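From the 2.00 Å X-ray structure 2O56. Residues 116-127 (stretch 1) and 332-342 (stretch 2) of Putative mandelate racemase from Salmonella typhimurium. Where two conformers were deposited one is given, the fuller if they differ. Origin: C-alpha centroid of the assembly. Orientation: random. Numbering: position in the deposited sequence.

Stretch 1, residues 116-127: VPLYKMLGGKSR
Stretch 2, residues 332-342: AVALHMETAIP

How do the two backbones lie against each other? Stretch 2 is helical from A332, continuing a helix that begins earlier in the chain, through A340; I341 is the first residue to leave helical angles (phi/psi -70/142). Stretch 1 has only a short helix, L118 to M121, with P117 as its N-cap. L122 (-93/7) leaves it, and G123 (110/10) and G124 (103/-164) follow with positive phi, where a CB would be jammed against the preceding carbonyl O; K125 is extended (-101/97), S126 returns to near-helical angles (-84/-12) and R127 is extended again (-155/156). Both stretches advance in the same sense: Y119 CA lies 4.5 Å from H336 CA, and S126 CA 5.1 Å from A340 CA.

What fastens the short helix to the long one? H336 (chi1 m, chi2 -74°) points toward stretch 1 and accepts a hydrogen bond at ND1 from Y119 N, 3.0 Å away. That amide lies in the first turn of its helix, so it has no helical carbonyl to bind and is free for the imidazole. L118 (t, p) lays its CB over one face of the same ring, 3.6 Å from the centroid. Y119 (chi1 p, chi2 87°) starts toward the helix, CB 4.0 Å from T339 CB, but its end leads away.

Where do the chains pack without polar help? L122 (m, t) points toward stretch 2, with CD1 4.0 Å from M337 SD and CB 3.8 Å from A340 CB. M337 (t, p, p) starts away, yet its end comes nearer. The turn comes close to A340: its CB is 3.5 Å from L122 O, a buried oxygen without a polar partner, and its CA makes a CA-H...O contact of 3.2 Å with G124 O.

Which polar groups meet the end of the long helix? The last carbonyls of a helix lack helical amides further along to bind, and for E338, T339 and A340 stretch 1 supplies donors. S126 N gives a hydrogen bond to T339 O at 2.8 Å, while S126 OG (chi1 m) donates to A340 O at 2.5 Å. R127 (p, t, p, chi4 78°) leaves sideways and brings its guanidinium edge to E338 O and to the carbonyls just beyond the helix: NH1 binds I341 O at 2.7 Å and, weakly, E338 O at 2.8 Å, and NH2 adds a weak bond to P342 O at 3.3 Å. A water donates to R127 O at 2.9 Å and to T339 OG1 at 3.0 Å; T339 (m) turns OG1 back to L335 O, 2.5 Å away.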

# COMPACT_ATOMS: atom_id res chain seq x y z
N VAL A 116 25.57 -42.18 -5.56
CA VAL A 116 25.83 -41.03 -4.70
C VAL A 116 24.68 -40.73 -3.72
O VAL A 116 23.51 -40.82 -4.07
CB VAL A 116 26.19 -39.75 -5.50
CG1 VAL A 116 27.58 -39.89 -6.14
CG2 VAL A 116 25.13 -39.47 -6.53
N PRO A 117 25.03 -40.40 -2.46
CA PRO A 117 23.94 -40.05 -1.54
C PRO A 117 23.24 -38.73 -1.91
O PRO A 117 23.86 -37.82 -2.48
CB PRO A 117 24.66 -39.91 -0.20
CG PRO A 117 26.07 -39.54 -0.57
CD PRO A 117 26.35 -40.31 -1.81
N LEU A 118 21.96 -38.66 -1.57
CA LEU A 118 21.11 -37.52 -1.89
C LEU A 118 21.70 -36.16 -1.54
O LEU A 118 21.64 -35.25 -2.37
CB LEU A 118 19.71 -37.70 -1.27
CG LEU A 118 18.67 -36.59 -1.41
CD1 LEU A 118 18.39 -36.30 -2.87
CD2 LEU A 118 17.38 -37.00 -0.71
N TYR A 119 22.28 -36.01 -0.35
CA TYR A 119 22.81 -34.71 0.07
C TYR A 119 23.81 -34.12 -0.92
O TYR A 119 23.82 -32.91 -1.14
CB TYR A 119 23.36 -34.74 1.52
CG TYR A 119 24.69 -35.44 1.69
CD1 TYR A 119 25.90 -34.74 1.52
CD2 TYR A 119 24.76 -36.79 2.02
CE1 TYR A 119 27.14 -35.38 1.67
CE2 TYR A 119 26.01 -37.44 2.18
CZ TYR A 119 27.19 -36.73 1.99
OH TYR A 119 28.42 -37.35 2.13
N LYS A 120 24.62 -34.97 -1.54
CA LYS A 120 25.62 -34.52 -2.51
C LYS A 120 24.96 -34.03 -3.81
O LYS A 120 25.44 -33.09 -4.43
CB LYS A 120 26.60 -35.65 -2.83
CG LYS A 120 27.65 -35.90 -1.80
CD LYS A 120 28.65 -36.93 -2.28
CE LYS A 120 29.88 -36.91 -1.40
NZ LYS A 120 30.90 -37.90 -1.81
N MET A 121 23.85 -34.65 -4.20
CA MET A 121 23.07 -34.19 -5.33
C MET A 121 22.29 -32.91 -5.02
O MET A 121 21.90 -32.21 -5.93
CB MET A 121 22.10 -35.27 -5.78
CG MET A 121 22.78 -36.61 -6.11
SD MET A 121 21.61 -37.71 -6.89
CE MET A 121 20.62 -38.17 -5.50
N LEU A 122 22.09 -32.61 -3.74
CA LEU A 122 21.44 -31.37 -3.33
C LEU A 122 22.45 -30.25 -3.04
O LEU A 122 22.09 -29.19 -2.54
CB LEU A 122 20.53 -31.62 -2.11
CG LEU A 122 19.30 -32.50 -2.36
CD1 LEU A 122 18.54 -32.72 -1.10
CD2 LEU A 122 18.37 -31.86 -3.44
N GLY A 123 23.73 -30.49 -3.32
CA GLY A 123 24.75 -29.46 -3.14
C GLY A 123 25.74 -29.66 -2.01
O GLY A 123 26.52 -28.74 -1.68
N GLY A 124 25.73 -30.84 -1.40
CA GLY A 124 26.87 -31.30 -0.62
C GLY A 124 26.65 -31.18 0.87
O GLY A 124 25.53 -31.04 1.34
N LYS A 125 27.74 -31.27 1.63
CA LYS A 125 27.62 -31.38 3.07
C LYS A 125 27.90 -30.00 3.66
O LYS A 125 29.05 -29.62 3.85
CB LYS A 125 28.61 -32.44 3.61
CG LYS A 125 28.42 -32.79 5.09
CD LYS A 125 29.21 -34.01 5.52
CE LYS A 125 28.42 -35.29 5.30
NZ LYS A 125 29.32 -36.48 5.27
N SER A 126 26.84 -29.24 3.95
CA SER A 126 27.00 -27.90 4.53
C SER A 126 27.19 -27.90 6.05
O SER A 126 27.54 -26.88 6.63
CB SER A 126 25.82 -27.00 4.16
OG SER A 126 25.66 -26.94 2.75
N ARG A 127 26.93 -29.05 6.69
CA ARG A 127 27.16 -29.21 8.14
C ARG A 127 27.38 -30.69 8.43
O ARG A 127 26.92 -31.55 7.68
CB ARG A 127 25.98 -28.66 8.96
CG ARG A 127 24.63 -29.41 8.76
CD ARG A 127 23.41 -28.64 9.28
NE ARG A 127 23.48 -27.20 9.01
CZ ARG A 127 23.22 -26.65 7.83
NH1 ARG A 127 22.82 -27.39 6.81
NH2 ARG A 127 23.36 -25.34 7.67
N ALA A 332 15.12 -40.09 6.63
CA ALA A 332 16.24 -40.10 5.70
C ALA A 332 16.28 -38.86 4.82
O ALA A 332 17.30 -38.17 4.75
CB ALA A 332 16.20 -41.37 4.84
N VAL A 333 15.16 -38.58 4.13
CA VAL A 333 15.17 -37.52 3.14
C VAL A 333 15.27 -36.16 3.80
O VAL A 333 15.94 -35.26 3.29
CB VAL A 333 13.98 -37.60 2.13
CG1 VAL A 333 13.89 -38.98 1.57
CG2 VAL A 333 12.66 -37.22 2.77
N ALA A 334 14.63 -36.02 4.96
CA ALA A 334 14.85 -34.86 5.83
C ALA A 334 16.33 -34.60 6.16
O ALA A 334 16.80 -33.48 6.03
CB ALA A 334 14.02 -34.99 7.09
N LEU A 335 17.04 -35.64 6.58
CA LEU A 335 18.47 -35.52 6.90
C LEU A 335 19.35 -35.05 5.75
O LEU A 335 20.26 -34.26 5.96
CB LEU A 335 19.01 -36.82 7.50
CG LEU A 335 18.34 -37.25 8.80
CD1 LEU A 335 18.89 -38.59 9.25
CD2 LEU A 335 18.49 -36.19 9.90
N HIS A 336 19.08 -35.56 4.54
CA HIS A 336 19.74 -35.12 3.33
C HIS A 336 19.51 -33.64 3.00
O HIS A 336 20.45 -32.91 2.66
CB HIS A 336 19.32 -35.99 2.15
CG HIS A 336 19.88 -37.38 2.18
ND1 HIS A 336 21.20 -37.66 1.88
CD2 HIS A 336 19.31 -38.58 2.49
CE1 HIS A 336 21.42 -38.95 2.01
NE2 HIS A 336 20.29 -39.54 2.37
N MET A 337 18.26 -33.21 3.07
CA MET A 337 17.94 -31.81 2.76
C MET A 337 18.61 -30.93 3.80
O MET A 337 19.26 -29.95 3.47
CB MET A 337 16.42 -31.60 2.81
CG MET A 337 15.92 -30.21 2.30
SD MET A 337 16.11 -29.97 0.53
CE MET A 337 14.88 -31.09 -0.12
N GLU A 338 18.46 -31.30 5.06
CA GLU A 338 18.96 -30.48 6.15
C GLU A 338 20.50 -30.42 6.19
O GLU A 338 21.08 -29.52 6.79
CB GLU A 338 18.40 -30.98 7.48
CG GLU A 338 16.88 -30.80 7.57
CD GLU A 338 16.25 -31.50 8.76
OE1 GLU A 338 16.71 -32.59 9.12
OE2 GLU A 338 15.26 -30.96 9.30
N THR A 339 21.14 -31.38 5.52
CA THR A 339 22.60 -31.42 5.43
C THR A 339 23.11 -30.44 4.41
O THR A 339 24.14 -29.79 4.64
CB THR A 339 23.11 -32.86 5.07
OG1 THR A 339 22.75 -33.75 6.12
CG2 THR A 339 24.61 -32.91 4.91
N ALA A 340 22.39 -30.34 3.29
CA ALA A 340 22.82 -29.54 2.15
C ALA A 340 22.50 -28.04 2.26
O ALA A 340 23.29 -27.18 1.85
CB ALA A 340 22.21 -30.09 0.88
N ILE A 341 21.31 -27.72 2.75
CA ILE A 341 20.85 -26.32 2.72
C ILE A 341 21.64 -25.43 3.70
O ILE A 341 21.99 -25.87 4.80
CB ILE A 341 19.32 -26.19 2.97
CG1 ILE A 341 18.95 -26.76 4.34
CG2 ILE A 341 18.51 -26.90 1.88
CD1 ILE A 341 17.55 -26.37 4.81
N PRO A 342 21.94 -24.17 3.29
CA PRO A 342 22.59 -23.22 4.20
C PRO A 342 21.73 -22.79 5.38
O PRO A 342 22.28 -22.50 6.44
CB PRO A 342 22.94 -22.02 3.30
CG PRO A 342 22.19 -22.20 2.05
CD PRO A 342 21.73 -23.62 1.94
O HOH W 1 24.85 -33.45 8.31